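Side-chain contacts in peptide ABC transporter, peptide-binding protein (Enterococcus faecalis, PDB 3O6P), which probably binds peptides for uptake by an ABC transporter, and is seen here as a fragment from the C-terminal half of the longer binding protein: residues 70-75 / 208-213; 170-175 / 190-195; 18-23 / 97-102. All coordinates share one frame; numbering follows the deposited sequence. Where two conformers were deposited one is given.

Contact 1. Residues 70-75 / 208-213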
loop_
_atom_site.group_PDB
_atom_site.type_symbol
_atom_site.label_atom_id
_atom_site.label_comp_id
_atom_site.label_asym_id
_atom_site.label_seq_id
_atom_site.Cartn_x
_atom_site.Cartn_y
_atom_site.Cartn_z
ATOM N N LYS A 70 0.942 13.900 9.447
ATOM C CA LYS A 70 1.269 14.014 10.870
ATOM C C LYS A 70 0.049 13.707 11.745
ATOM O O LYS A 70 0.161 13.010 12.761
ATOM C CB LYS A 70 1.843 15.392 11.205
ATOM C CG LYS A 70 3.185 15.680 10.592
ATOM C CD LYS A 70 3.550 17.147 10.829
ATOM C CE LYS A 70 4.999 17.455 10.485
ATOM N NZ LYS A 70 5.491 18.655 11.244
ATOM N N GLU A 71 -1.109 14.225 11.347
ATOM C CA GLU A 71 -2.347 13.985 12.075
ATOM C C GLU A 71 -2.767 12.514 12.045
ATOM O O GLU A 71 -3.273 11.986 13.040
ATOM C CB GLU A 71 -3.474 14.866 11.532
ATOM C CG GLU A 71 -3.437 16.285 12.041
ATOM C CD GLU A 71 -4.737 17.018 11.773
ATOM O OE1 GLU A 71 -4.796 17.725 10.753
ATOM O OE2 GLU A 71 -5.700 16.879 12.561
ATOM N N ALA A 72 -2.557 11.860 10.903
ATOM C CA ALA A 72 -2.954 10.475 10.734
ATOM C C ALA A 72 -2.050 9.568 11.561
ATOM O O ALA A 72 -2.485 8.520 12.025
ATOM C CB ALA A 72 -2.920 10.073 9.238
ATOM N N GLY A 73 -0.809 9.987 11.765
ATOM C CA GLY A 73 0.230 9.069 12.290
ATOM C C GLY A 73 0.686 8.031 11.260
ATOM O O GLY A 73 0.250 8.035 10.110
ATOM N N SER A 74 1.590 7.143 11.674
ATOM C CA SER A 74 2.105 6.117 10.785
ATOM C C SER A 74 1.931 4.757 11.416
ATOM O O SER A 74 2.262 4.583 12.601
ATOM C CB SER A 74 3.611 6.338 10.523
ATOM O OG SER A 74 4.105 5.324 9.650
ATOM N N GLN A 75 1.482 3.782 10.619
ATOM C CA GLN A 75 1.476 2.376 11.061
ATOM C C GLN A 75 2.454 1.519 10.240
ATOM O O GLN A 75 2.401 0.267 10.259
ATOM C CB GLN A 75 0.038 1.839 10.978
ATOM C CG GLN A 75 -0.891 2.754 11.817
ATOM C CD GLN A 75 -2.288 2.230 11.999
ATOM O OE1 GLN A 75 -3.259 2.761 11.421
ATOM N NE2 GLN A 75 -2.413 1.207 12.830
ATOM N N ASP A 208 -13.147 12.417 8.184
ATOM C CA ASP A 208 -13.459 11.225 7.373
ATOM C C ASP A 208 -12.220 10.740 6.598
ATOM O O ASP A 208 -11.916 9.531 6.555
ATOM C CB ASP A 208 -14.600 11.525 6.404
ATOM C CG ASP A 208 -15.958 11.511 7.081
ATOM O OD1 ASP A 208 -16.135 10.741 8.057
ATOM O OD2 ASP A 208 -16.860 12.231 6.610
HETATM N N MSE A 209 -11.479 11.677 6.018
HETATM C CA MSE A 209 -10.291 11.293 5.259
HETATM C C MSE A 209 -9.206 10.738 6.178
HETATM O O MSE A 209 -8.557 9.740 5.836
HETATM C CB MSE A 209 -9.763 12.453 4.432
HETATM C CG MSE A 209 -10.761 12.859 3.318
HETATM SE SE MSE A 209 -10.048 14.194 2.143
HETATM C CE MSE A 209 -9.813 15.640 3.416
ATOM N N LEU A 210 -9.007 11.369 7.344
ATOM C CA LEU A 210 -8.057 10.828 8.344
ATOM C C LEU A 210 -8.427 9.407 8.766
ATOM O O LEU A 210 -7.560 8.526 8.864
ATOM C CB LEU A 210 -8.016 11.710 9.593
ATOM C CG LEU A 210 -7.248 13.021 9.474
ATOM C CD1 LEU A 210 -7.499 13.807 10.761
ATOM C CD2 LEU A 210 -5.765 12.745 9.303
ATOM N N ASN A 211 -9.717 9.190 9.024
ATOM C CA ASN A 211 -10.190 7.869 9.370
ATOM C C ASN A 211 -9.998 6.839 8.257
ATOM O O ASN A 211 -9.666 5.672 8.548
ATOM C CB ASN A 211 -11.642 7.913 9.867
ATOM C CG ASN A 211 -11.739 8.352 11.311
ATOM O OD1 ASN A 211 -10.949 7.917 12.146
ATOM N ND2 ASN A 211 -12.724 9.212 11.619
ATOM N N ALA A 212 -10.176 7.275 7.007
ATOM C CA ALA A 212 -9.900 6.410 5.854
ATOM C C ALA A 212 -8.433 5.997 5.825
ATOM O O ALA A 212 -8.108 4.798 5.739
ATOM C CB ALA A 212 -10.286 7.087 4.544
ATOM N N GLU A 213 -7.535 6.978 5.933
ATOM C CA GLU A 213 -6.085 6.663 5.960
ATOM C C GLU A 213 -5.778 5.683 7.092
ATOM O O GLU A 213 -5.079 4.704 6.885
ATOM C CB GLU A 213 -5.269 7.963 6.142
ATOM C CG GLU A 213 -3.771 7.772 6.461
ATOM C CD GLU A 213 -2.853 7.528 5.254
ATOM O OE1 GLU A 213 -3.260 7.709 4.086
ATOM O OE2 GLU A 213 -1.677 7.170 5.498
HETATM O O HOH W 1 -1.015 6.514 8.053
#

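Contact 2. Residues 170-175 / 190-195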
loop_
_atom_site.group_PDB
_atom_site.type_symbol
_atom_site.label_atom_id
_atom_site.label_comp_id
_atom_site.label_asym_id
_atom_site.label_seq_id
_atom_site.Cartn_x
_atom_site.Cartn_y
_atom_site.Cartn_z
ATOM N N LEU A 170 -8.775 5.753 -4.452
ATOM C CA LEU A 170 -8.310 4.650 -5.263
ATOM C C LEU A 170 -8.675 3.316 -4.665
ATOM O O LEU A 170 -8.760 2.336 -5.416
ATOM C CB LEU A 170 -6.779 4.700 -5.409
ATOM C CG LEU A 170 -6.183 6.011 -5.949
ATOM C CD1 LEU A 170 -4.644 5.923 -5.893
ATOM C CD2 LEU A 170 -6.645 6.335 -7.370
ATOM N N PHE A 171 -8.883 3.275 -3.337
ATOM C CA PHE A 171 -8.998 1.988 -2.643
ATOM C C PHE A 171 -10.397 1.696 -2.144
ATOM O O PHE A 171 -10.625 0.742 -1.405
ATOM C CB PHE A 171 -7.903 1.818 -1.581
ATOM C CG PHE A 171 -6.541 1.835 -2.181
ATOM C CD1 PHE A 171 -6.078 0.729 -2.900
ATOM C CD2 PHE A 171 -5.772 2.995 -2.150
ATOM C CE1 PHE A 171 -4.839 0.756 -3.531
ATOM C CE2 PHE A 171 -4.535 3.050 -2.790
ATOM C CZ PHE A 171 -4.052 1.923 -3.476
ATOM N N ALA A 172 -11.328 2.552 -2.540
ATOM C CA ALA A 172 -12.740 2.226 -2.393
ATOM C C ALA A 172 -12.953 0.886 -3.100
ATOM O O ALA A 172 -12.339 0.625 -4.150
ATOM C CB ALA A 172 -13.610 3.306 -3.039
ATOM N N SER A 173 -13.836 0.056 -2.552
ATOM C CA SER A 173 -14.003 -1.312 -3.053
ATOM C C SER A 173 -14.428 -1.356 -4.510
ATOM O O SER A 173 -14.136 -2.322 -5.204
ATOM C CB SER A 173 -15.031 -2.081 -2.205
ATOM O OG SER A 173 -16.308 -1.484 -2.354
ATOM N N ASP A 174 -15.136 -0.311 -4.955
ATOM C CA ASP A 174 -15.669 -0.232 -6.313
ATOM C C ASP A 174 -14.881 0.693 -7.257
ATOM O O ASP A 174 -15.358 1.026 -8.356
ATOM C CB ASP A 174 -17.146 0.178 -6.272
ATOM C CG ASP A 174 -17.399 1.485 -5.505
ATOM O OD1 ASP A 174 -18.593 1.876 -5.429
ATOM O OD2 ASP A 174 -16.449 2.100 -4.955
ATOM N N ASN A 175 -13.672 1.092 -6.857
ATOM C CA ASN A 175 -12.869 1.979 -7.714
ATOM C C ASN A 175 -12.041 1.143 -8.695
ATOM O O ASN A 175 -11.421 0.144 -8.308
ATOM C CB ASN A 175 -11.985 2.921 -6.856
ATOM C CG ASN A 175 -11.353 4.052 -7.663
ATOM O OD1 ASN A 175 -10.422 3.840 -8.429
ATOM N ND2 ASN A 175 -11.885 5.257 -7.508
ATOM N N PHE A 190 -15.840 5.746 5.176
ATOM C CA PHE A 190 -15.129 7.006 5.387
ATOM C C PHE A 190 -14.824 7.734 4.062
ATOM O O PHE A 190 -15.060 8.954 3.951
ATOM C CB PHE A 190 -13.827 6.761 6.174
ATOM C CG PHE A 190 -14.033 6.314 7.607
ATOM C CD1 PHE A 190 -14.825 7.047 8.491
ATOM C CD2 PHE A 190 -13.348 5.189 8.092
ATOM C CE1 PHE A 190 -14.969 6.623 9.851
ATOM C CE2 PHE A 190 -13.482 4.760 9.430
ATOM C CZ PHE A 190 -14.303 5.482 10.306
ATOM N N VAL A 191 -14.307 6.994 3.080
ATOM C CA VAL A 191 -13.818 7.646 1.873
ATOM C C VAL A 191 -14.958 8.195 1.030
ATOM O O VAL A 191 -14.814 9.239 0.391
ATOM C CB VAL A 191 -12.813 6.763 1.062
ATOM C CG1 VAL A 191 -13.500 5.571 0.409
ATOM C CG2 VAL A 191 -12.117 7.604 0.023
ATOM N N LYS A 192 -16.097 7.508 1.050
ATOM C CA LYS A 192 -17.282 7.979 0.351
ATOM C C LYS A 192 -17.889 9.178 1.068
ATOM O O LYS A 192 -18.262 10.158 0.429
ATOM C CB LYS A 192 -18.312 6.856 0.239
ATOM C CG LYS A 192 -17.846 5.670 -0.587
ATOM C CD LYS A 192 -18.314 5.761 -2.021
ATOM C CE LYS A 192 -17.921 4.507 -2.822
ATOM N NZ LYS A 192 -18.904 3.377 -2.747
ATOM N N ALA A 193 -17.975 9.104 2.397
ATOM C CA ALA A 193 -18.497 10.227 3.193
ATOM C C ALA A 193 -17.739 11.515 2.871
ATOM O O ALA A 193 -18.345 12.590 2.806
ATOM C CB ALA A 193 -18.450 9.931 4.703
ATOM N N ALA A 194 -16.434 11.395 2.629
ATOM C CA ALA A 194 -15.576 12.527 2.272
ATOM C C ALA A 194 -15.817 13.041 0.853
ATOM O O ALA A 194 -15.752 14.242 0.608
ATOM C CB ALA A 194 -14.101 12.154 2.445
ATOM N N SER A 195 -16.087 12.116 -0.070
ATOM C CA SER A 195 -16.089 12.409 -1.498
ATOM C C SER A 195 -17.459 12.765 -1.958
ATOM O O SER A 195 -17.634 13.218 -3.090
ATOM C CB SER A 195 -15.591 11.210 -2.310
ATOM O OG SER A 195 -16.523 10.131 -2.263
#

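Contact 3. Residues 18-23 / 97-102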
loop_
_atom_site.group_PDB
_atom_site.type_symbol
_atom_site.label_atom_id
_atom_site.label_comp_id
_atom_site.label_asym_id
_atom_site.label_seq_id
_atom_site.Cartn_x
_atom_site.Cartn_y
_atom_site.Cartn_z
ATOM N N SER A 18 -8.025 -16.143 -1.181
ATOM C CA SER A 18 -6.704 -15.559 -1.407
ATOM C C SER A 18 -5.970 -15.384 -0.065
ATOM O O SER A 18 -6.567 -14.849 0.901
ATOM C CB SER A 18 -6.783 -14.190 -2.066
ATOM O OG SER A 18 -5.459 -13.680 -2.157
ATOM N N PRO A 19 -4.680 -15.776 -0.006
ATOM C CA PRO A 19 -3.947 -15.546 1.234
ATOM C C PRO A 19 -3.885 -14.062 1.574
ATOM O O PRO A 19 -3.831 -13.700 2.739
ATOM C CB PRO A 19 -2.529 -16.057 0.915
ATOM C CG PRO A 19 -2.426 -16.015 -0.570
ATOM C CD PRO A 19 -3.809 -16.283 -1.083
ATOM N N PHE A 20 -3.916 -13.212 0.551
ATOM C CA PHE A 20 -3.786 -11.768 0.762
ATOM C C PHE A 20 -5.000 -11.112 1.390
ATOM O O PHE A 20 -4.913 -9.954 1.792
ATOM C CB PHE A 20 -3.380 -11.070 -0.537
ATOM C CG PHE A 20 -2.142 -11.655 -1.131
ATOM C CD1 PHE A 20 -0.927 -11.570 -0.441
ATOM C CD2 PHE A 20 -2.193 -12.354 -2.336
ATOM C CE1 PHE A 20 0.252 -12.143 -0.986
ATOM C CE2 PHE A 20 -1.036 -12.911 -2.905
ATOM C CZ PHE A 20 0.182 -12.836 -2.219
ATOM N N ARG A 21 -6.110 -11.839 1.510
ATOM C CA ARG A 21 -7.254 -11.325 2.286
ATOM C C ARG A 21 -7.012 -11.422 3.790
ATOM O O ARG A 21 -7.821 -10.950 4.593
ATOM C CB ARG A 21 -8.560 -12.022 1.901
ATOM C CG ARG A 21 -9.118 -11.517 0.573
ATOM C CD ARG A 21 -10.242 -12.390 0.084
ATOM N NE ARG A 21 -11.519 -12.000 0.654
ATOM C CZ ARG A 21 -12.526 -11.478 -0.039
ATOM N NH1 ARG A 21 -12.412 -11.276 -1.345
ATOM N NH2 ARG A 21 -13.655 -11.168 0.578
ATOM N N ASN A 22 -5.902 -12.046 4.178
ATOM C CA ASN A 22 -5.562 -12.126 5.578
ATOM C C ASN A 22 -4.710 -10.920 6.002
ATOM O O ASN A 22 -3.608 -10.717 5.484
ATOM C CB ASN A 22 -4.814 -13.438 5.856
ATOM C CG ASN A 22 -4.462 -13.584 7.315
ATOM O OD1 ASN A 22 -3.484 -12.988 7.796
ATOM N ND2 ASN A 22 -5.264 -14.361 8.047
ATOM N N ALA A 23 -5.226 -10.120 6.927
ATOM C CA ALA A 23 -4.541 -8.881 7.335
ATOM C C ALA A 23 -3.193 -9.149 7.965
ATOM O O ALA A 23 -2.256 -8.383 7.755
ATOM C CB ALA A 23 -5.442 -8.062 8.284
ATOM N N SER A 97 0.793 -23.705 4.832
ATOM C CA SER A 97 2.156 -23.953 5.279
ATOM C C SER A 97 3.196 -23.178 4.483
ATOM O O SER A 97 4.348 -23.138 4.863
ATOM C CB SER A 97 2.466 -25.451 5.109
ATOM O OG SER A 97 2.330 -25.814 3.715
ATOM N N THR A 98 2.791 -22.599 3.359
ATOM C CA THR A 98 3.737 -22.150 2.351
ATOM C C THR A 98 3.053 -21.070 1.538
ATOM O O THR A 98 1.810 -21.011 1.513
ATOM C CB THR A 98 4.148 -23.330 1.411
ATOM O OG1 THR A 98 5.078 -22.879 0.455
ATOM C CG2 THR A 98 2.951 -23.916 0.652
ATOM N N LEU A 99 3.841 -20.213 0.886
ATOM C CA LEU A 99 3.279 -19.250 -0.043
ATOM C C LEU A 99 4.287 -19.024 -1.169
ATOM O O LEU A 99 5.466 -18.848 -0.887
ATOM C CB LEU A 99 3.022 -17.924 0.696
ATOM C CG LEU A 99 2.526 -16.753 -0.154
ATOM C CD1 LEU A 99 1.194 -17.119 -0.827
ATOM C CD2 LEU A 99 2.411 -15.483 0.693
ATOM N N THR A 100 3.826 -19.033 -2.422
ATOM C CA THR A 100 4.655 -18.639 -3.555
ATOM C C THR A 100 3.915 -17.486 -4.196
ATOM O O THR A 100 2.720 -17.582 -4.516
ATOM C CB THR A 100 4.893 -19.789 -4.568
ATOM O OG1 THR A 100 5.662 -20.809 -3.930
ATOM C CG2 THR A 100 5.679 -19.294 -5.782
HETATM N N MSE A 101 4.594 -16.349 -4.272
HETATM C CA MSE A 101 3.944 -15.136 -4.774
HETATM C C MSE A 101 4.809 -14.426 -5.780
HETATM O O MSE A 101 6.020 -14.336 -5.609
HETATM C CB MSE A 101 3.599 -14.192 -3.626
HETATM C CG MSE A 101 4.794 -13.730 -2.812
HETATM SE SE MSE A 101 4.272 -12.474 -1.394
HETATM C CE MSE A 101 3.825 -10.983 -2.522
ATOM N N ASP A 102 4.175 -13.899 -6.821
ATOM C CA ASP A 102 4.875 -13.154 -7.846
ATOM C C ASP A 102 4.626 -11.662 -7.646
ATOM O O ASP A 102 3.508 -11.263 -7.342
ATOM C CB ASP A 102 4.356 -13.577 -9.230
ATOM C CG ASP A 102 5.134 -12.944 -10.355
ATOM O OD1 ASP A 102 6.330 -13.268 -10.509
ATOM O OD2 ASP A 102 4.538 -12.144 -11.112
#

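Contact 1. Residues 70-75 / 208-213
In L210 of helix 202-218, chi1 (-76°) places CG beside the backbone N; with CD1 extended, the other methyl, CD2, is left facing the C-terminal end of helix 68-72. E213, one helical turn on, has chi1 169°, which brings its CG methylene against A72 CB, and the bend at chi2 (83°) then turns the carboxylate off toward a water and the amides of L53 and V54. L210 CD2 lies 3.7 Å from A72 N and 3.8 Å from E71 CB, the side chains of L210 and E71 crossing at about a right angle, so the buried, branched leucine can cover both residues. A72 CB is 3.7 Å from E213 CG and 3.9 Å from L210 CD2; its single methyl suits so close a helix end. G73 then leaves the helix with positive phi, which favours glycine. One water donates to G73 O at 2.9 Å and to E213 OE2 at 2.7 Å, joining the segments where no direct hydrogen bond does. The buried carboxylate also accepts from V54 N at OE1 and L53 N at OE2. Apolar carbons thus make the direct contact, while the amides and the water together fix the carboxylate's rotation and would probably help to stabilise its negative charge.

Contact 2. Residues 170-175 / 190-195
The side chains of D174 and K192 approach from opposite directions, and A172 meets V191 beside them, so the contact has a charged pair at its exposed side and an apolar pair in its buried part. The ammonium of K192 donates to the carboxylate: K192 NZ lies 3.1 Å from D174 OD1, in a salt bridge that meets the oxygen on its syn side, 28° out of the carboxylate plane. The second oxygen is less engaged, with D174 OD2 3.5 Å from K192 NZ and equally far from K192 CE. To get there the lysine chain bends at chi2 and again at chi4, while D174 holds its CG between the backbone N and the carbonyl carbon (chi1 55°). A long, flexible lysine suits this exposed place. Further in, A172 CB points at the helix and comes within 4.1 Å of V191 CG1, a loose methyl-to-methyl contact between two small apolar residues.

D174 is presented by a type I turn from A172 to N175, closed by N175 N to A172 O at 3.1 Å. Within that turn S173 OG is hydrogen-bonded to D188 OD2, a second polar tie to the same helix. The loop 170-175 thus leans on helix 185-195, which packs A193 and A194 against D208 and M209 of helix 202-218. F171 points its ring the other way, meeting Y8 of strand 5-11 edge-to-face and touching I216 of helix 202-218.

Contact 3. Residues 18-23 / 97-102
P19 and F20, in a short 3-10 turn just before helix 23-31, pack on L99 and M101 of strand 99-106, a strand inside the mixed sheet. L99 and M101 are two residues apart and project from the same face of the strand toward the turn, whereas T100 between them points away. The two branches of L99 divide the work: CD1 lies 3.8 Å from P19 CG, and CD2 approaches F20 CE1 obliquely at 4.3 Å. The phenyl ring presents its rim to M101, a selenomethionine. M101 CB sits near the ring plane, 3.9 Å from F20 CZ, and the selenium is 5.3 Å from the centroid of the F20 ring and 82° off the normal, a Met-aromatic contact at the edge. A chi1 of 60° and an extended chi2 set the selenium there, and the bend at chi3 brings M101 CE back to 4.1 Å from F20 CE1.

Within the turn, P19 CG lies over one face of the F20 ring, offset toward its rim. Proline also suits the 3-10 start, its ring already holding phi near the helical value. S18 OG accepts from F20 N at 3.2 Å, an ST turn, and N22 is the N-cap of the next helix, its OD1 receiving L25 N. L25 itself touches P19, F20 and L99, extending the apolar cluster. Packing of a loop turn that leads into a helix against a strand with parallel neighbours at 129-136 and 152-158 is consistent with the alpha/beta lobe of a periplasmic-binding-protein fold.

Followed from the N terminus, the chain leaves strand 5-11, opens contact 3 at 18-23, then opens contact 1 at 70-75 before contact 3 closes at 97-102. Contacts 1 and 3 therefore cross. Contact 2 opens at 170-175 and closes at 190-195, a short loop nested within the one that contact 1 completes at 208-213. Contacts 1 and 2 adjoin through helices 185-195 and 202-218, which are consecutive in the chain. Contact 3 lies on the opposite side of the chain's centre from contact 1, their centres about 27 Å apart. It ties the approach to helix 23-31 to the sheet, while the others join loop and helix ends to the C-terminal helices.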